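Local coordinates for ORF59 (Human herpesvirus 8, PDB 3HSL), which acts as the accessory subunit of the viral DNA polymerase in lytic replication, raising its processivity, probably as a sliding clamp that keeps the enzyme on its template, at residues A34-G38 / R89-V93; D193-S199 / L249-E255. One frame throughout, in Å; residues are numbered along the deposited sequence.

Contact 1 and contact 2 involve different elements of one chain, with centres about 26 Å apart and nearest atoms about 10 Å apart, so they do not touch. Both are partly buried. Contact 1 is small: the turn after helix 18-35 meets the loop that follows strand 83-89, and backbone carbonyls are its acceptors. Contact 2 is three times as extensive and more regular, an antiparallel strand pair (195-201 with 248-253) that runs on into the start of helix 254-263, with valine packing on one face and a carboxylate at the helix N-terminus. Strands 83-89 and 248-253 are the outermost strands, within the chain, of the same large sheet.

Contact 1. Residues A34-G38 / R89-V93; sequences ATKTG and RNTSV
The side chain of Thr91 points from its loop at the turn 35-38 and lies beside the backbone of Lys36, where its OG1 donates a hydrogen bond to Lys36 O (2.8 Å); chi1 near -53° (m) sets the hydroxyl for this, and the same oxygen bonds Thr98 on its own loop. OG1 also lies 3.9 Å from Lys36 CG, at the base of a fully extended lysine whose CA-to-CB bond points away. Residues 34-35 are helical, and a type I turn from Thr35 to Gly38, closed by Gly38 N to Thr35 O at 2.7 Å, carries the chain out of helix 18-35 towards strand 39-43. Residues 89-93 leave strand 83-89, the neighbour of 39-43 in the sheet. The two backbones approach most closely at Gly38 and Arg89 (CA-CA 5.8 Å) and at Thr37 and Thr91 (6.1 Å). Asn90 N donates to Gly38 O at 3.1 Å, and Arg89 CA makes a CA-H...O contact with that oxygen at 3.4 Å. The p rotamer of Asn90 (chi1 63°) brings its side-chain end in against the turn, near the carbonyls of Thr35 and Lys36. Arg89 turns its end elsewhere, to a salt bridge with Asp151. The carbonyls of Lys36 and Gly38 thus find donors on the facing loop, which ties the helix exit to the strand end through polar rather than apolar contacts.

Contact 2. Residues D193-S199 / L249-E255; sequences DQTVTVS and LSRVSLE
This is an antiparallel strand pairing: strand 248-253, the last of the large sheet within the chain, runs against strand 195-201, their short segments 4.4 Å apart at 153°. Arg251 also makes a backbone hydrogen bond to Val305 near the C-terminus. Val196-Val252 and Val198-Ser250 are hydrogen-bonded pairs: Val196 N to Val252 O 2.7 Å, Val252 N to Val196 O 2.9 Å, Val198 N to Ser250 O 2.6 Å, Ser250 N to Val198 O 2.8 Å. Thr195-Ser253, Thr197-Arg251 (CA-CA only 3.9 Å) and Ser199-Leu249 are non-hydrogen-bonded pairs. Val196, Val198, Ser250 and Val252 project from one face, where Val198 and Ser250 touch Trp276 of strand 270-276. Val196 CG2 meets Leu254 CD1 at 3.4 Å. On the opposite face Thr197 CG2 lies 3.6 Å from Arg251 NE. Bonding continues into helix 254-263, with Leu254 N to Gln194 O at 3.1 Å. Asp193, chi1 t, straddles the helix start: OD1 accepts from Glu255 N (2.9 Å), OD2 a very short bond from OG of the N-cap Ser253 (2.4 Å), which also bonds Thr59. A carboxylate from the loop leading into strand 195-201 thus satisfies a first-turn amide, consistent with offsetting the helix's positive end, though Glu255 OE2 lies 4.2 Å from Asp193 OD1.

Contact 1. Residues A34-G38 / R89-V93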
loop_
_atom_site.group_PDB
_atom_site.type_symbol
_atom_site.label_atom_id
_atom_site.label_comp_id
_atom_site.label_asym_id
_atom_site.label_seq_id
_atom_site.Cartn_x
_atom_site.Cartn_y
_atom_site.Cartn_z
ATOM N N ALA A 34 0.163 -12.676 -1.676
ATOM C CA ALA A 34 -0.064 -13.639 -2.750
ATOM C C ALA A 34 -1.319 -13.319 -3.558
ATOM O O ALA A 34 -1.367 -13.586 -4.748
ATOM C CB ALA A 34 -0.166 -15.036 -2.195
ATOM N N THR A 35 -2.333 -12.749 -2.922
ATOM C CA THR A 35 -3.569 -12.445 -3.620
ATOM C C THR A 35 -3.713 -10.995 -4.111
ATOM O O THR A 35 -4.693 -10.664 -4.802
ATOM C CB THR A 35 -4.790 -12.786 -2.754
ATOM O OG1 THR A 35 -4.679 -12.085 -1.519
ATOM C CG2 THR A 35 -4.880 -14.292 -2.475
ATOM N N LYS A 36 -2.763 -10.127 -3.774
ATOM C CA LYS A 36 -2.880 -8.741 -4.198
ATOM C C LYS A 36 -3.167 -8.645 -5.710
ATOM O O LYS A 36 -4.046 -7.904 -6.136
ATOM C CB LYS A 36 -1.634 -7.949 -3.802
ATOM C CG LYS A 36 -1.787 -6.454 -3.980
ATOM C CD LYS A 36 -0.530 -5.729 -3.576
ATOM C CE LYS A 36 -0.661 -4.216 -3.776
ATOM N NZ LYS A 36 0.628 -3.557 -3.392
ATOM N N THR A 37 -2.408 -9.410 -6.491
ATOM C CA THR A 37 -2.493 -9.510 -7.948
ATOM C C THR A 37 -3.490 -10.557 -8.413
ATOM O O THR A 37 -3.506 -10.937 -9.591
ATOM C CB THR A 37 -1.147 -10.005 -8.456
ATOM O OG1 THR A 37 -0.198 -8.953 -8.300
ATOM C CG2 THR A 37 -1.216 -10.391 -9.946
ATOM N N GLY A 38 -4.321 -11.027 -7.493
ATOM C CA GLY A 38 -5.267 -12.057 -7.820
ATOM C C GLY A 38 -6.528 -11.642 -8.514
ATOM O O GLY A 38 -6.661 -10.512 -9.016
ATOM N N ARG A 89 -10.226 -8.749 -11.492
ATOM C CA ARG A 89 -8.972 -8.674 -10.741
ATOM C C ARG A 89 -9.194 -7.885 -9.465
ATOM O O ARG A 89 -9.914 -6.884 -9.531
ATOM C CB ARG A 89 -7.870 -8.101 -11.646
ATOM C CG ARG A 89 -8.247 -6.817 -12.328
ATOM C CD ARG A 89 -7.213 -6.277 -13.322
ATOM N NE ARG A 89 -7.005 -7.133 -14.491
ATOM C CZ ARG A 89 -6.357 -6.761 -15.611
ATOM N NH1 ARG A 89 -5.847 -5.535 -15.735
ATOM N NH2 ARG A 89 -6.216 -7.613 -16.627
ATOM N N ASN A 90 -8.625 -8.280 -8.306
ATOM C CA ASN A 90 -8.899 -7.402 -7.146
ATOM C C ASN A 90 -8.169 -6.087 -7.145
ATOM O O ASN A 90 -8.594 -5.157 -6.485
ATOM C CB ASN A 90 -9.042 -8.019 -5.719
ATOM C CG ASN A 90 -7.812 -8.676 -5.233
ATOM O OD1 ASN A 90 -6.995 -9.078 -6.033
ATOM N ND2 ASN A 90 -7.665 -8.800 -3.919
ATOM N N THR A 91 -7.076 -6.010 -7.886
ATOM C CA THR A 91 -6.368 -4.746 -8.021
ATOM C C THR A 91 -6.411 -4.340 -9.506
ATOM O O THR A 91 -5.603 -4.800 -10.312
ATOM C CB THR A 91 -4.904 -4.766 -7.508
ATOM O OG1 THR A 91 -4.855 -5.265 -6.159
ATOM C CG2 THR A 91 -4.326 -3.351 -7.568
ATOM N N SER A 92 -7.363 -3.476 -9.850
ATOM C CA SER A 92 -7.555 -2.966 -11.210
ATOM C C SER A 92 -6.247 -2.343 -11.634
ATOM O O SER A 92 -5.532 -1.841 -10.779
ATOM C CB SER A 92 -8.617 -1.884 -11.170
ATOM O OG SER A 92 -9.778 -2.341 -10.496
ATOM N N VAL A 93 -5.905 -2.352 -12.920
ATOM C CA VAL A 93 -4.613 -1.747 -13.287
ATOM C C VAL A 93 -4.644 -0.245 -13.064
ATOM O O VAL A 93 -5.676 0.400 -13.264
ATOM C CB VAL A 93 -4.005 -2.179 -14.704
ATOM C CG1 VAL A 93 -2.723 -1.379 -15.057
ATOM C CG2 VAL A 93 -3.691 -3.691 -14.730
#

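Contact 2. Residues D193-S199 / L249-E255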
loop_
_atom_site.group_PDB
_atom_site.type_symbol
_atom_site.label_atom_id
_atom_site.label_comp_id
_atom_site.label_asym_id
_atom_site.label_seq_id
_atom_site.Cartn_x
_atom_site.Cartn_y
_atom_site.Cartn_z
ATOM N N ASP A 193 14.373 -21.525 -9.918
ATOM C CA ASP A 193 13.446 -22.556 -9.471
ATOM C C ASP A 193 13.872 -23.926 -9.992
ATOM O O ASP A 193 14.591 -24.039 -10.987
ATOM C CB ASP A 193 12.012 -22.245 -9.909
ATOM C CG ASP A 193 10.981 -23.044 -9.131
ATOM O OD1 ASP A 193 11.192 -23.237 -7.918
ATOM O OD2 ASP A 193 9.965 -23.474 -9.714
ATOM N N GLN A 194 13.419 -24.966 -9.302
ATOM C CA GLN A 194 13.745 -26.326 -9.661
ATOM C C GLN A 194 12.450 -27.116 -9.594
ATOM O O GLN A 194 11.453 -26.633 -9.059
ATOM C CB GLN A 194 14.731 -26.899 -8.643
ATOM C CG GLN A 194 15.880 -25.964 -8.289
ATOM C CD GLN A 194 16.895 -26.598 -7.355
ATOM O OE1 GLN A 194 17.111 -26.114 -6.245
ATOM N NE2 GLN A 194 17.519 -27.689 -7.797
ATOM N N THR A 195 12.453 -28.330 -10.135
ATOM C CA THR A 195 11.247 -29.128 -10.058
ATOM C C THR A 195 11.517 -30.119 -8.911
ATOM O O THR A 195 12.599 -30.696 -8.835
ATOM C CB THR A 195 10.920 -29.884 -11.381
ATOM O OG1 THR A 195 11.578 -31.144 -11.417
ATOM C CG2 THR A 195 11.235 -29.047 -12.622
ATOM N N VAL A 196 10.543 -30.309 -8.025
ATOM C CA VAL A 196 10.711 -31.246 -6.924
ATOM C C VAL A 196 9.806 -32.411 -7.248
ATOM O O VAL A 196 8.652 -32.201 -7.623
ATOM C CB VAL A 196 10.165 -30.709 -5.611
ATOM C CG1 VAL A 196 10.753 -31.515 -4.461
ATOM C CG2 VAL A 196 10.533 -29.269 -5.425
ATOM N N THR A 197 10.297 -33.640 -7.119
ATOM C CA THR A 197 9.411 -34.745 -7.381
ATOM C C THR A 197 8.974 -35.185 -5.975
ATOM O O THR A 197 9.799 -35.304 -5.086
ATOM C CB THR A 197 10.061 -35.869 -8.187
ATOM O OG1 THR A 197 10.884 -36.655 -7.333
ATOM C CG2 THR A 197 10.880 -35.322 -9.352
ATOM N N VAL A 198 7.674 -35.414 -5.792
ATOM C CA VAL A 198 7.073 -35.832 -4.531
ATOM C C VAL A 198 6.460 -37.182 -4.851
ATOM O O VAL A 198 5.676 -37.289 -5.776
ATOM C CB VAL A 198 5.927 -34.886 -4.151
ATOM C CG1 VAL A 198 5.441 -35.142 -2.725
ATOM C CG2 VAL A 198 6.370 -33.418 -4.261
ATOM N N SER A 199 6.790 -38.228 -4.118
ATOM C CA SER A 199 6.194 -39.516 -4.443
ATOM C C SER A 199 5.657 -40.190 -3.204
ATOM O O SER A 199 6.026 -39.828 -2.087
ATOM C CB SER A 199 7.172 -40.434 -5.177
ATOM O OG SER A 199 8.281 -40.727 -4.371
ATOM N N LEU A 249 3.410 -40.153 -7.879
ATOM C CA LEU A 249 4.619 -39.433 -8.248
ATOM C C LEU A 249 4.197 -38.128 -8.890
ATOM O O LEU A 249 3.425 -38.108 -9.848
ATOM C CB LEU A 249 5.503 -40.276 -9.188
ATOM C CG LEU A 249 6.738 -39.805 -9.998
ATOM C CD1 LEU A 249 7.770 -38.994 -9.265
ATOM C CD2 LEU A 249 7.417 -41.002 -10.641
ATOM N N SER A 250 4.705 -37.036 -8.353
ATOM C CA SER A 250 4.408 -35.723 -8.888
ATOM C C SER A 250 5.688 -34.953 -8.945
ATOM O O SER A 250 6.550 -35.136 -8.105
ATOM C CB SER A 250 3.439 -34.965 -7.998
ATOM O OG SER A 250 2.188 -35.620 -7.946
ATOM N N ARG A 251 5.811 -34.094 -9.945
ATOM C CA ARG A 251 6.976 -33.233 -10.060
ATOM C C ARG A 251 6.480 -31.804 -10.250
ATOM O O ARG A 251 6.136 -31.359 -11.348
ATOM C CB ARG A 251 8.024 -33.708 -11.078
ATOM C CG ARG A 251 7.579 -34.053 -12.454
ATOM C CD ARG A 251 8.816 -34.364 -13.313
ATOM N NE ARG A 251 9.663 -35.402 -12.722
ATOM C CZ ARG A 251 9.559 -36.707 -12.974
ATOM N NH1 ARG A 251 8.639 -37.164 -13.817
ATOM N NH2 ARG A 251 10.380 -37.567 -12.382
ATOM N N VAL A 252 6.452 -31.100 -9.134
ATOM C CA VAL A 252 5.953 -29.748 -9.077
ATOM C C VAL A 252 7.042 -28.709 -8.874
ATOM O O VAL A 252 8.213 -29.051 -8.621
ATOM C CB VAL A 252 4.974 -29.638 -7.899
ATOM C CG1 VAL A 252 3.897 -30.710 -8.019
ATOM C CG2 VAL A 252 5.711 -29.816 -6.603
ATOM N N SER A 253 6.646 -27.439 -8.985
ATOM C CA SER A 253 7.567 -26.330 -8.796
ATOM C C SER A 253 7.904 -26.126 -7.337
ATOM O O SER A 253 7.001 -26.051 -6.495
ATOM C CB SER A 253 6.958 -25.044 -9.301
ATOM O OG SER A 253 7.760 -23.961 -8.878
ATOM N N LEU A 254 9.204 -26.034 -7.049
ATOM C CA LEU A 254 9.699 -25.818 -5.694
ATOM C C LEU A 254 9.183 -24.525 -5.087
ATOM O O LEU A 254 8.755 -24.545 -3.938
ATOM C CB LEU A 254 11.221 -25.831 -5.642
ATOM C CG LEU A 254 11.866 -25.669 -4.255
ATOM C CD1 LEU A 254 11.430 -26.752 -3.261
ATOM C CD2 LEU A 254 13.375 -25.626 -4.365
ATOM N N GLU A 255 9.220 -23.413 -5.839
ATOM C CA GLU A 255 8.705 -22.130 -5.333
ATOM C C GLU A 255 7.251 -22.295 -4.949
ATOM O O GLU A 255 6.835 -21.876 -3.861
ATOM C CB GLU A 255 8.752 -21.004 -6.362
ATOM C CG GLU A 255 10.124 -20.508 -6.826
ATOM C CD GLU A 255 9.997 -19.319 -7.795
ATOM O OE1 GLU A 255 8.899 -18.681 -7.829
ATOM O OE2 GLU A 255 11.001 -19.038 -8.507
#